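Local coordinates for protein secreted hemophore CSA2 (Candida albicans, PDB 4Y7S) that binds heme as a secreted hemophore, helping the fungus use iron from human hemoglobin and exchanging heme with related CFEM proteins, probably in a relay across the cell wall, at residues A[39-44]-A[55-60]; A[50-55]-A[88-93]; A[64-69]-A[106-111]. All blocks are in the same frame, centred on the assembly; numbering follows the deposited sequence.

How the contacts relate
All three contacts belong to one CFEM domain, a helical basket built without strands. Contacts 1 and 2 are neighbours, their centres about 11 Å apart: they share Pro55, both touch the heme and the third subunit, and are joined by the disulfide Cys43–Cys50, SG to SG 2.0 Å. Contact 3 lies about 20 Å from contact 1 and 21 Å from contact 2, between centres, on the side of the chain's centre opposite contact 2. Helix 55-68 spans the gap, serving contact 1 with its start and contact 3 with its end. Along the chain contact 1 closes before contact 3 opens, whereas contact 2 alternates with both, so the heme end and the far end are interleaved.

Contact 1: residues A[39-44]-A[55-60]; sequences SSTPCP and PNFTGA. With HEB (heme b/c), chain D.
Thr41 and Phe57 make the larger half of this junction, in which the loop 39-44 lies against the first turns of helix 55-68; their CA atoms, 7.0 Å apart, are the nearest CA pair across the segments. The methyl CG2 of Thr41 does the touching, 3.8 Å from CB of Phe57, and sits obliquely to the aromatic ring. Its position follows from chi1 of 76°, which sets CG2 anti to the carbonyl carbon and leaves OG1 wedged between the backbone N and that carbon. From there OG1 accepts the backbone N-H of Cys43 at 3.0 Å (N-H...O angle 155°), an ST turn, and also bonds to the carbonyl of Thr38. The threonine is thus divided: its hydroxyl braces its own loop while its methyl faces the helix. Leu51 of helix 48-53 packs against both Thr41 and Phe57.

Toward the surface, CB of Ser40 lies 3.8 Å from ND2 of Asn56, a van der Waals touch. The polar work of this asparagine is done between chains: ND2 is hydrogen-bonded to OD2 of Asp24 of the second subunit, to which Ser40 OG adds a weak bond.

Further along the loop Pro42 and Pro44 belong to the heme pocket. CG of Pro42 comes to 3.4 Å from the vinyl carbon CBC, and CG of Pro44 to 3.6 Å from the pyrrole carbon C2D. With no hydrogen bond across the segments, the chemistry implies apolar cohesion inside the subunit and polar pairing at its border with the next.

Contact 2: residues A[50-55]-A[88-93]; sequences CLCVIP and AGVWDP. With HEB (heme b/c), chain D.
Cys52 and Val90 form the nearest CA pair, 7.5 Å apart, where the end of helix 48-53 meets the loop that leaves helix 72-87 through a Schellman motif at Gly89. This corner of the CFEM helical basket is part of the heme pocket, to which Cys50, Val53, Ala88, Val90 and Trp91 all belong.

Across the segments the contact is wholly apolar. Val53 and Val90 lie side by side, pointing in opposing senses, and their CG1 methyls meet at 3.6 Å. Val90 has CG1 anti to its backbone N (chi1 -176°), which places the other branch, CG2, between CB of Cys52, 3.9 Å away, and the heme vinyl carbon CBB, touching both. Both branches of Val53 reach the heme: CG1, besides meeting Val90 and Trp91, comes near CBB, and CG2 lies 3.9 Å from the methyl CMC. The indole reaches Val53 through its six-membered ring, CZ2 standing 4.1 Å from CG1, an oblique approach. CG1 of Val90 lies above one face of the same indole, offset toward its rim.

Disulfides hold the helical side: Cys52 is bonded to Cys85, and Cys50 to Cys43. The backbone N of Cys50 also hydrogen-bonds OD1 of Asp47, the axial ligand of the heme iron. Ala87 of the third subunit packs on Val53 and Trp91. Trp91 meets the vinyl group most closely through CZ3, 3.3 Å from CBB.

Contact 3: residues A[64-69]-A[106-111]; sequences CVASKC and DAAATA
Ala108 is the one residue of 106-111 that touches, and it accounts for more than half of the buried surface, with Ala66 and Cys69 as its partners; its methyl is directed from helix 99-110 at the last turn of helix 55-68. CB lies 3.7 Å from the carbonyl O of Ala66 and 3.6 Å from that of Cys69, so one small side chain touches two backbone oxygens, while its distance to CB of Ala66 is a looser 4.4 Å. The small residues permit a close approach: CA of Ala66 and CA of Ala108 are only 5.5 Å apart. No hydrogen bond joins the segments directly. Just beyond 64-69, Gly71 bonds to Ala108 through the backbone and so links the two sides, while Val74 of helix 72-87 packs against both Ala108 and Cys69, closing the tight side.

The other side is looser. Ser67 turns its CB away from helix 99-110, and Asp106, Ala107 and Thr110 are exposed. At the C-terminal end, OG1 of Thr110 donates to the carbonyl O of Ala107 at 3.1 Å, tilted 34° from the carbonyl plane. The final residue, Ala111, is poorly ordered.

Disulfides Cys64–Cys33 and Cys69–Cys29 secure the 64-69 side covalently, whereas 106-111 is held by alanine packing, the Gly71 link and a salt bridge from Asp106 to Arg78. The chemistry therefore implies a close but noncovalent docking of the last helix onto a disulfide-stapled part of the basket.

Contact 1: residues A[39-44]-A[55-60]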
loop_
_atom_site.group_PDB
_atom_site.type_symbol
_atom_site.label_atom_id
_atom_site.label_comp_id
_atom_site.label_asym_id
_atom_site.label_seq_id
_atom_site.Cartn_x
_atom_site.Cartn_y
_atom_site.Cartn_z
ATOM N N SER A 39 -10.289 -9.571 1.754
ATOM C CA SER A 39 -11.004 -8.827 2.783
ATOM C C SER A 39 -10.251 -7.595 3.313
ATOM O O SER A 39 -10.868 -6.677 3.840
ATOM C CB SER A 39 -11.336 -9.781 3.938
ATOM O OG SER A 39 -10.153 -10.281 4.544
ATOM N N SER A 40 -8.929 -7.561 3.151
ATOM C CA SER A 40 -8.131 -6.412 3.585
ATOM C C SER A 40 -7.951 -5.403 2.447
ATOM O O SER A 40 -7.147 -4.472 2.553
ATOM C CB SER A 40 -6.763 -6.866 4.093
ATOM O OG SER A 40 -6.892 -7.643 5.269
ATOM N N THR A 41 -8.715 -5.577 1.371
ATOM C CA THR A 41 -8.653 -4.653 0.242
ATOM C C THR A 41 -9.949 -3.857 0.148
ATOM O O THR A 41 -10.967 -4.240 0.722
ATOM C CB THR A 41 -8.443 -5.361 -1.110
ATOM O OG1 THR A 41 -9.667 -5.975 -1.527
ATOM C CG2 THR A 41 -7.360 -6.417 -1.042
ATOM N N PRO A 42 -9.907 -2.728 -0.569
ATOM C CA PRO A 42 -11.128 -1.986 -0.908
ATOM C C PRO A 42 -11.822 -2.543 -2.161
ATOM O O PRO A 42 -12.690 -1.879 -2.709
ATOM C CB PRO A 42 -10.600 -0.585 -1.183
ATOM C CG PRO A 42 -9.209 -0.853 -1.794
ATOM C CD PRO A 42 -8.690 -2.056 -1.067
ATOM N N CYS A 43 -11.404 -3.723 -2.620
ATOM C CA CYS A 43 -11.876 -4.277 -3.897
ATOM C C CYS A 43 -13.129 -5.113 -3.751
ATOM O O CYS A 43 -13.183 -5.974 -2.862
ATOM C CB CYS A 43 -10.816 -5.181 -4.525
ATOM S SG CYS A 43 -9.184 -4.474 -4.796
ATOM N N PRO A 44 -14.111 -4.924 -4.646
ATOM C CA PRO A 44 -15.054 -6.032 -4.752
ATOM C C PRO A 44 -14.291 -7.303 -5.058
ATOM O O PRO A 44 -13.335 -7.251 -5.832
ATOM C CB PRO A 44 -15.963 -5.623 -5.920
ATOM C CG PRO A 44 -15.812 -4.164 -6.035
ATOM C CD PRO A 44 -14.390 -3.870 -5.639
ATOM N N PRO A 55 -1.354 -3.234 -3.457
ATOM C CA PRO A 55 -0.112 -3.948 -3.145
ATOM C C PRO A 55 -0.166 -4.831 -1.913
ATOM O O PRO A 55 0.594 -5.788 -1.867
ATOM C CB PRO A 55 0.916 -2.823 -2.966
ATOM C CG PRO A 55 0.149 -1.594 -2.788
ATOM C CD PRO A 55 -1.142 -1.775 -3.510
ATOM N N ASN A 56 -1.038 -4.553 -0.946
ATOM C CA ASN A 56 -1.156 -5.455 0.191
ATOM C C ASN A 56 -1.654 -6.823 -0.290
ATOM O O ASN A 56 -1.317 -7.847 0.282
ATOM C CB ASN A 56 -2.118 -4.910 1.246
ATOM C CG ASN A 56 -2.033 -5.677 2.550
ATOM O OD1 ASN A 56 -0.937 -5.942 3.048
ATOM N ND2 ASN A 56 -3.184 -6.050 3.106
ATOM N N PHE A 57 -2.448 -6.829 -1.351
ATOM C CA PHE A 57 -2.912 -8.079 -1.945
ATOM C C PHE A 57 -1.872 -8.687 -2.905
ATOM O O PHE A 57 -1.477 -9.848 -2.753
ATOM C CB PHE A 57 -4.238 -7.858 -2.684
ATOM C CG PHE A 57 -4.804 -9.114 -3.276
ATOM C CD1 PHE A 57 -5.568 -9.989 -2.493
ATOM C CD2 PHE A 57 -4.558 -9.444 -4.591
ATOM C CE1 PHE A 57 -6.089 -11.164 -3.035
ATOM C CE2 PHE A 57 -5.073 -10.629 -5.138
ATOM C CZ PHE A 57 -5.837 -11.484 -4.355
ATOM N N THR A 58 -1.414 -7.917 -3.890
ATOM C CA THR A 58 -0.479 -8.460 -4.873
ATOM C C THR A 58 0.833 -8.867 -4.211
ATOM O O THR A 58 1.486 -9.801 -4.652
ATOM C CB THR A 58 -0.162 -7.463 -5.996
ATOM O OG1 THR A 58 0.563 -6.361 -5.458
ATOM C CG2 THR A 58 -1.442 -6.981 -6.686
ATOM N N GLY A 59 1.239 -8.132 -3.185
ATOM C CA GLY A 59 2.493 -8.411 -2.494
ATOM C C GLY A 59 2.413 -9.724 -1.731
ATOM O O GLY A 59 3.376 -10.488 -1.659
ATOM N N ALA A 60 1.247 -9.988 -1.151
ATOM C CA ALA A 60 1.048 -11.243 -0.445
ATOM C C ALA A 60 1.106 -12.398 -1.437
ATOM O O ALA A 60 1.757 -13.410 -1.175
ATOM C CB ALA A 60 -0.292 -11.248 0.305
HETATM FE FE HEB D . -12.899 -1.491 -9.683
HETATM C CHA HEB D . -16.293 -1.748 -10.164
HETATM C CHB HEB D . -12.419 -2.209 -13.025
HETATM C CHC HEB D . -9.629 -0.403 -9.495
HETATM C CHD HEB D . -13.372 -0.231 -6.550
HETATM N NA HEB D . -14.142 -1.882 -11.320
HETATM C C1A HEB D . -15.508 -1.994 -11.266
HETATM C C2A HEB D . -15.978 -2.389 -12.571
HETATM C C3A HEB D . -14.910 -2.515 -13.367
HETATM C C4A HEB D . -13.728 -2.196 -12.591
HETATM C CMA HEB D . -14.876 -2.922 -14.860
HETATM C CAA HEB D . -17.467 -2.610 -12.947
HETATM C CBA HEB D . -17.948 -1.409 -13.759
HETATM C CGA HEB D . -19.355 -1.625 -14.267
HETATM O O1A HEB D . -19.699 -1.083 -15.349
HETATM O O2A HEB D . -20.139 -2.329 -13.598
HETATM N NB HEB D . -11.391 -1.290 -10.992
HETATM C C1B HEB D . -11.343 -1.731 -12.303
HETATM C C2B HEB D . -9.977 -1.606 -12.780
HETATM C C3B HEB D . -9.244 -1.116 -11.779
HETATM C C4B HEB D . -10.101 -0.915 -10.666
HETATM C CMB HEB D . -9.471 -1.997 -14.180
HETATM C CAB HEB D . -7.746 -0.769 -11.693
HETATM C CBB HEB D . -7.007 -0.548 -12.771
HETATM N NC HEB D . -11.721 -0.466 -8.321
HETATM C C1C HEB D . -10.380 -0.210 -8.389
HETATM C C2C HEB D . -9.892 0.286 -7.113
HETATM C C3C HEB D . -10.948 0.313 -6.298
HETATM C C4C HEB D . -12.104 -0.148 -7.045
HETATM C CMC HEB D . -8.407 0.655 -6.847
HETATM C CAC HEB D . -11.055 0.753 -4.826
HETATM C CBC HEB D . -10.058 1.388 -4.219
HETATM N ND HEB D . -14.565 -1.014 -8.560
HETATM C C1D HEB D . -14.504 -0.588 -7.242
HETATM C C2D HEB D . -15.827 -0.616 -6.673
HETATM C C3D HEB D . -16.738 -1.076 -7.805
HETATM C C4D HEB D . -15.871 -1.307 -8.929
HETATM C CMD HEB D . -16.223 -0.231 -5.234
HETATM C CAD HEB D . -18.258 -1.314 -7.742
HETATM C CBD HEB D . -19.068 -0.079 -8.097
HETATM C CGD HEB D . -20.500 -0.332 -7.688
HETATM O O1D HEB D . -20.833 -1.480 -7.258
HETATM O O2D HEB D . -21.313 0.629 -7.786
#

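Contact 2: residues A[50-55]-A[88-93]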
loop_
_atom_site.group_PDB
_atom_site.type_symbol
_atom_site.label_atom_id
_atom_site.label_comp_id
_atom_site.label_asym_id
_atom_site.label_seq_id
_atom_site.Cartn_x
_atom_site.Cartn_y
_atom_site.Cartn_z
ATOM N N CYS A 50 -8.929 -4.150 -9.756
ATOM C CA CYS A 50 -8.609 -3.691 -8.411
ATOM C C CYS A 50 -7.600 -4.633 -7.718
ATOM O O CYS A 50 -6.628 -4.182 -7.120
ATOM C CB CYS A 50 -9.884 -3.574 -7.582
ATOM S SG CYS A 50 -9.640 -2.867 -5.949
ATOM N N LEU A 51 -7.784 -5.937 -7.857
ATOM C CA LEU A 51 -6.902 -6.901 -7.198
ATOM C C LEU A 51 -5.519 -6.979 -7.861
ATOM O O LEU A 51 -4.588 -7.580 -7.313
ATOM C CB LEU A 51 -7.562 -8.279 -7.182
ATOM C CG LEU A 51 -8.821 -8.342 -6.329
ATOM C CD1 LEU A 51 -9.532 -9.669 -6.501
ATOM C CD2 LEU A 51 -8.514 -8.091 -4.882
ATOM N N CYS A 52 -5.394 -6.372 -9.038
ATOM C CA CYS A 52 -4.103 -6.223 -9.714
ATOM C C CYS A 52 -3.286 -5.027 -9.214
ATOM O O CYS A 52 -2.079 -4.947 -9.474
ATOM C CB CYS A 52 -4.315 -6.065 -11.222
ATOM S SG CYS A 52 -4.867 -7.572 -12.056
ATOM N N VAL A 53 -3.925 -4.099 -8.506
ATOM C CA VAL A 53 -3.237 -2.873 -8.152
ATOM C C VAL A 53 -3.138 -2.602 -6.649
ATOM O O VAL A 53 -2.522 -1.625 -6.269
ATOM C CB VAL A 53 -3.888 -1.623 -8.843
ATOM C CG1 VAL A 53 -3.988 -1.855 -10.334
ATOM C CG2 VAL A 53 -5.263 -1.263 -8.257
ATOM N N ILE A 54 -3.758 -3.416 -5.796
ATOM C CA ILE A 54 -3.649 -3.170 -4.357
ATOM C C ILE A 54 -2.434 -3.941 -3.825
ATOM O O ILE A 54 -2.479 -5.168 -3.758
ATOM C CB ILE A 54 -4.916 -3.592 -3.578
ATOM C CG1 ILE A 54 -6.167 -2.874 -4.115
ATOM C CG2 ILE A 54 -4.733 -3.311 -2.087
ATOM C CD1 ILE A 54 -6.107 -1.342 -3.997
ATOM N N PRO A 55 -1.354 -3.234 -3.457
ATOM C CA PRO A 55 -0.112 -3.948 -3.145
ATOM C C PRO A 55 -0.166 -4.831 -1.913
ATOM O O PRO A 55 0.594 -5.788 -1.867
ATOM C CB PRO A 55 0.916 -2.823 -2.966
ATOM C CG PRO A 55 0.149 -1.594 -2.788
ATOM C CD PRO A 55 -1.142 -1.775 -3.510
ATOM N N ALA A 88 -7.510 -6.685 -18.173
ATOM C CA ALA A 88 -8.530 -6.039 -17.347
ATOM C C ALA A 88 -8.506 -4.522 -17.505
ATOM O O ALA A 88 -9.426 -3.843 -17.035
ATOM C CB ALA A 88 -8.346 -6.398 -15.898
ATOM N N GLY A 89 -7.449 -4.000 -18.127
ATOM C CA GLY A 89 -7.331 -2.578 -18.432
ATOM C C GLY A 89 -6.364 -1.822 -17.531
ATOM O O GLY A 89 -6.274 -0.609 -17.598
ATOM N N VAL A 90 -5.615 -2.544 -16.712
ATOM C CA VAL A 90 -4.667 -1.910 -15.818
ATOM C C VAL A 90 -3.503 -1.348 -16.620
ATOM O O VAL A 90 -3.123 -1.899 -17.652
ATOM C CB VAL A 90 -4.127 -2.899 -14.763
ATOM C CG1 VAL A 90 -3.220 -2.188 -13.800
ATOM C CG2 VAL A 90 -5.257 -3.542 -14.003
ATOM N N TRP A 91 -2.938 -0.252 -16.122
ATOM C CA TRP A 91 -1.763 0.380 -16.719
ATOM C C TRP A 91 -0.474 -0.383 -16.432
ATOM O O TRP A 91 -0.380 -1.136 -15.460
ATOM C CB TRP A 91 -1.630 1.817 -16.203
ATOM C CG TRP A 91 -1.606 1.870 -14.689
ATOM C CD1 TRP A 91 -0.506 1.839 -13.875
ATOM C CD2 TRP A 91 -2.745 1.932 -13.820
ATOM N NE1 TRP A 91 -0.893 1.886 -12.555
ATOM C CE2 TRP A 91 -2.262 1.948 -12.495
ATOM C CE3 TRP A 91 -4.130 1.982 -14.036
ATOM C CZ2 TRP A 91 -3.114 2.010 -11.390
ATOM C CZ3 TRP A 91 -4.975 2.050 -12.937
ATOM C CH2 TRP A 91 -4.462 2.058 -11.631
ATOM N N ASP A 92 0.516 -0.175 -17.300
ATOM C CA ASP A 92 1.886 -0.661 -17.118
ATOM C C ASP A 92 2.373 -0.281 -15.703
ATOM O O ASP A 92 2.268 0.881 -15.318
ATOM C CB ASP A 92 2.761 -0.027 -18.222
ATOM C CG ASP A 92 4.209 -0.508 -18.219
ATOM O OD1 ASP A 92 4.716 -0.941 -17.171
ATOM O OD2 ASP A 92 4.863 -0.397 -19.276
ATOM N N PRO A 93 2.943 -1.227 -14.930
ATOM C CA PRO A 93 3.377 -2.608 -15.193
ATOM C C PRO A 93 2.315 -3.692 -14.990
ATOM O O PRO A 93 2.684 -4.866 -14.879
ATOM C CB PRO A 93 4.543 -2.782 -14.200
ATOM C CG PRO A 93 4.132 -1.957 -13.014
ATOM C CD PRO A 93 3.375 -0.766 -13.588
HETATM FE FE HEB D . -12.899 -1.491 -9.683
HETATM C CHA HEB D . -16.293 -1.748 -10.164
HETATM C CHB HEB D . -12.419 -2.209 -13.025
HETATM C CHC HEB D . -9.629 -0.403 -9.495
HETATM C CHD HEB D . -13.372 -0.231 -6.550
HETATM N NA HEB D . -14.142 -1.882 -11.320
HETATM C C1A HEB D . -15.508 -1.994 -11.266
HETATM C C2A HEB D . -15.978 -2.389 -12.571
HETATM C C3A HEB D . -14.910 -2.515 -13.367
HETATM C C4A HEB D . -13.728 -2.196 -12.591
HETATM C CMA HEB D . -14.876 -2.922 -14.860
HETATM C CAA HEB D . -17.467 -2.610 -12.947
HETATM C CBA HEB D . -17.948 -1.409 -13.759
HETATM C CGA HEB D . -19.355 -1.625 -14.267
HETATM O O1A HEB D . -19.699 -1.083 -15.349
HETATM O O2A HEB D . -20.139 -2.329 -13.598
HETATM N NB HEB D . -11.391 -1.290 -10.992
HETATM C C1B HEB D . -11.343 -1.731 -12.303
HETATM C C2B HEB D . -9.977 -1.606 -12.780
HETATM C C3B HEB D . -9.244 -1.116 -11.779
HETATM C C4B HEB D . -10.101 -0.915 -10.666
HETATM C CMB HEB D . -9.471 -1.997 -14.180
HETATM C CAB HEB D . -7.746 -0.769 -11.693
HETATM C CBB HEB D . -7.007 -0.548 -12.771
HETATM N NC HEB D . -11.721 -0.466 -8.321
HETATM C C1C HEB D . -10.380 -0.210 -8.389
HETATM C C2C HEB D . -9.892 0.286 -7.113
HETATM C C3C HEB D . -10.948 0.313 -6.298
HETATM C C4C HEB D . -12.104 -0.148 -7.045
HETATM C CMC HEB D . -8.407 0.655 -6.847
HETATM C CAC HEB D . -11.055 0.753 -4.826
HETATM C CBC HEB D . -10.058 1.388 -4.219
HETATM N ND HEB D . -14.565 -1.014 -8.560
HETATM C C1D HEB D . -14.504 -0.588 -7.242
HETATM C C2D HEB D . -15.827 -0.616 -6.673
HETATM C C3D HEB D . -16.738 -1.076 -7.805
HETATM C C4D HEB D . -15.871 -1.307 -8.929
HETATM C CMD HEB D . -16.223 -0.231 -5.234
HETATM C CAD HEB D . -18.258 -1.314 -7.742
HETATM C CBD HEB D . -19.068 -0.079 -8.097
HETATM C CGD HEB D . -20.500 -0.332 -7.688
HETATM O O1D HEB D . -20.833 -1.480 -7.258
HETATM O O2D HEB D . -21.313 0.629 -7.786
#

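Contact 3: residues A[64-69]-A[106-111]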
loop_
_atom_site.group_PDB
_atom_site.type_symbol
_atom_site.label_atom_id
_atom_site.label_comp_id
_atom_site.label_asym_id
_atom_site.label_seq_id
_atom_site.Cartn_x
_atom_site.Cartn_y
_atom_site.Cartn_z
ATOM N N CYS A 64 4.193 -15.225 -1.652
ATOM C CA CYS A 64 3.896 -16.649 -1.638
ATOM C C CYS A 64 4.490 -17.366 -2.869
ATOM O O CYS A 64 5.106 -18.426 -2.747
ATOM C CB CYS A 64 2.377 -16.860 -1.565
ATOM S SG CYS A 64 1.836 -18.609 -1.588
ATOM N N VAL A 65 4.326 -16.779 -4.053
ATOM C CA VAL A 65 4.885 -17.383 -5.250
ATOM C C VAL A 65 6.410 -17.454 -5.144
ATOM O O VAL A 65 7.013 -18.457 -5.531
ATOM C CB VAL A 65 4.471 -16.608 -6.519
ATOM C CG1 VAL A 65 5.306 -17.023 -7.726
ATOM C CG2 VAL A 65 2.969 -16.806 -6.793
ATOM N N ALA A 66 7.038 -16.396 -4.642
ATOM C CA ALA A 66 8.482 -16.395 -4.469
ATOM C C ALA A 66 8.964 -17.461 -3.489
ATOM O O ALA A 66 10.092 -17.911 -3.573
ATOM C CB ALA A 66 8.957 -15.032 -4.007
ATOM N N SER A 67 8.109 -17.852 -2.558
ATOM C CA SER A 67 8.469 -18.842 -1.551
ATOM C C SER A 67 8.239 -20.254 -2.065
ATOM O O SER A 67 8.993 -21.156 -1.782
ATOM C CB SER A 67 7.645 -18.626 -0.287
ATOM O OG SER A 67 7.881 -17.335 0.250
ATOM N N LYS A 68 7.163 -20.414 -2.820
ATOM C CA LYS A 68 6.682 -21.727 -3.234
ATOM C C LYS A 68 7.134 -22.158 -4.629
ATOM O O LYS A 68 7.077 -23.346 -4.959
ATOM C CB LYS A 68 5.146 -21.729 -3.199
ATOM C CG LYS A 68 4.506 -21.420 -1.843
ATOM C CD LYS A 68 4.626 -22.523 -0.847
ATOM C CE LYS A 68 3.973 -22.101 0.478
ATOM N NZ LYS A 68 4.396 -22.995 1.589
ATOM N N CYS A 69 7.537 -21.199 -5.466
ATOM C CA CYS A 69 7.893 -21.469 -6.876
ATOM C C CYS A 69 9.361 -21.133 -7.210
ATOM O O CYS A 69 9.930 -20.205 -6.637
ATOM C CB CYS A 69 6.963 -20.669 -7.813
ATOM S SG CYS A 69 5.192 -21.060 -7.648
ATOM N N ASP A 106 12.331 -12.071 -8.793
ATOM C CA ASP A 106 13.502 -12.137 -9.664
ATOM C C ASP A 106 14.462 -13.217 -9.164
ATOM O O ASP A 106 14.990 -14.032 -9.944
ATOM C CB ASP A 106 14.244 -10.790 -9.732
ATOM C CG ASP A 106 13.466 -9.714 -10.484
ATOM O OD1 ASP A 106 12.442 -10.042 -11.121
ATOM O OD2 ASP A 106 13.900 -8.537 -10.461
ATOM N N ALA A 107 14.715 -13.194 -7.859
ATOM C CA ALA A 107 15.644 -14.152 -7.254
ATOM C C ALA A 107 15.126 -15.591 -7.383
ATOM O O ALA A 107 15.887 -16.516 -7.700
ATOM C CB ALA A 107 15.887 -13.799 -5.786
ATOM N N ALA A 108 13.845 -15.786 -7.100
ATOM C CA ALA A 108 13.242 -17.114 -7.186
ATOM C C ALA A 108 13.309 -17.665 -8.607
ATOM O O ALA A 108 13.553 -18.866 -8.809
ATOM C CB ALA A 108 11.797 -17.070 -6.713
ATOM N N ALA A 109 13.202 -16.774 -9.592
ATOM C CA ALA A 109 13.221 -17.185 -10.995
ATOM C C ALA A 109 14.609 -17.602 -11.473
ATOM O O ALA A 109 14.723 -18.378 -12.417
ATOM C CB ALA A 109 12.709 -16.061 -11.870
ATOM N N THR A 110 15.650 -17.066 -10.839
ATOM C CA THR A 110 17.045 -17.366 -11.193
ATOM C C THR A 110 17.710 -18.411 -10.309
ATOM O O THR A 110 18.869 -18.743 -10.537
ATOM C CB THR A 110 17.928 -16.111 -11.167
ATOM O OG1 THR A 110 17.995 -15.587 -9.836
ATOM C CG2 THR A 110 17.375 -15.046 -12.113
ATOM N N ALA A 111 17.012 -18.887 -9.282
ATOM C CA ALA A 111 17.563 -19.889 -8.364
ATOM C C ALA A 111 18.217 -21.071 -9.093
ATOM O O ALA A 111 17.648 -21.648 -10.023
ATOM C CB ALA A 111 16.473 -20.402 -7.439
#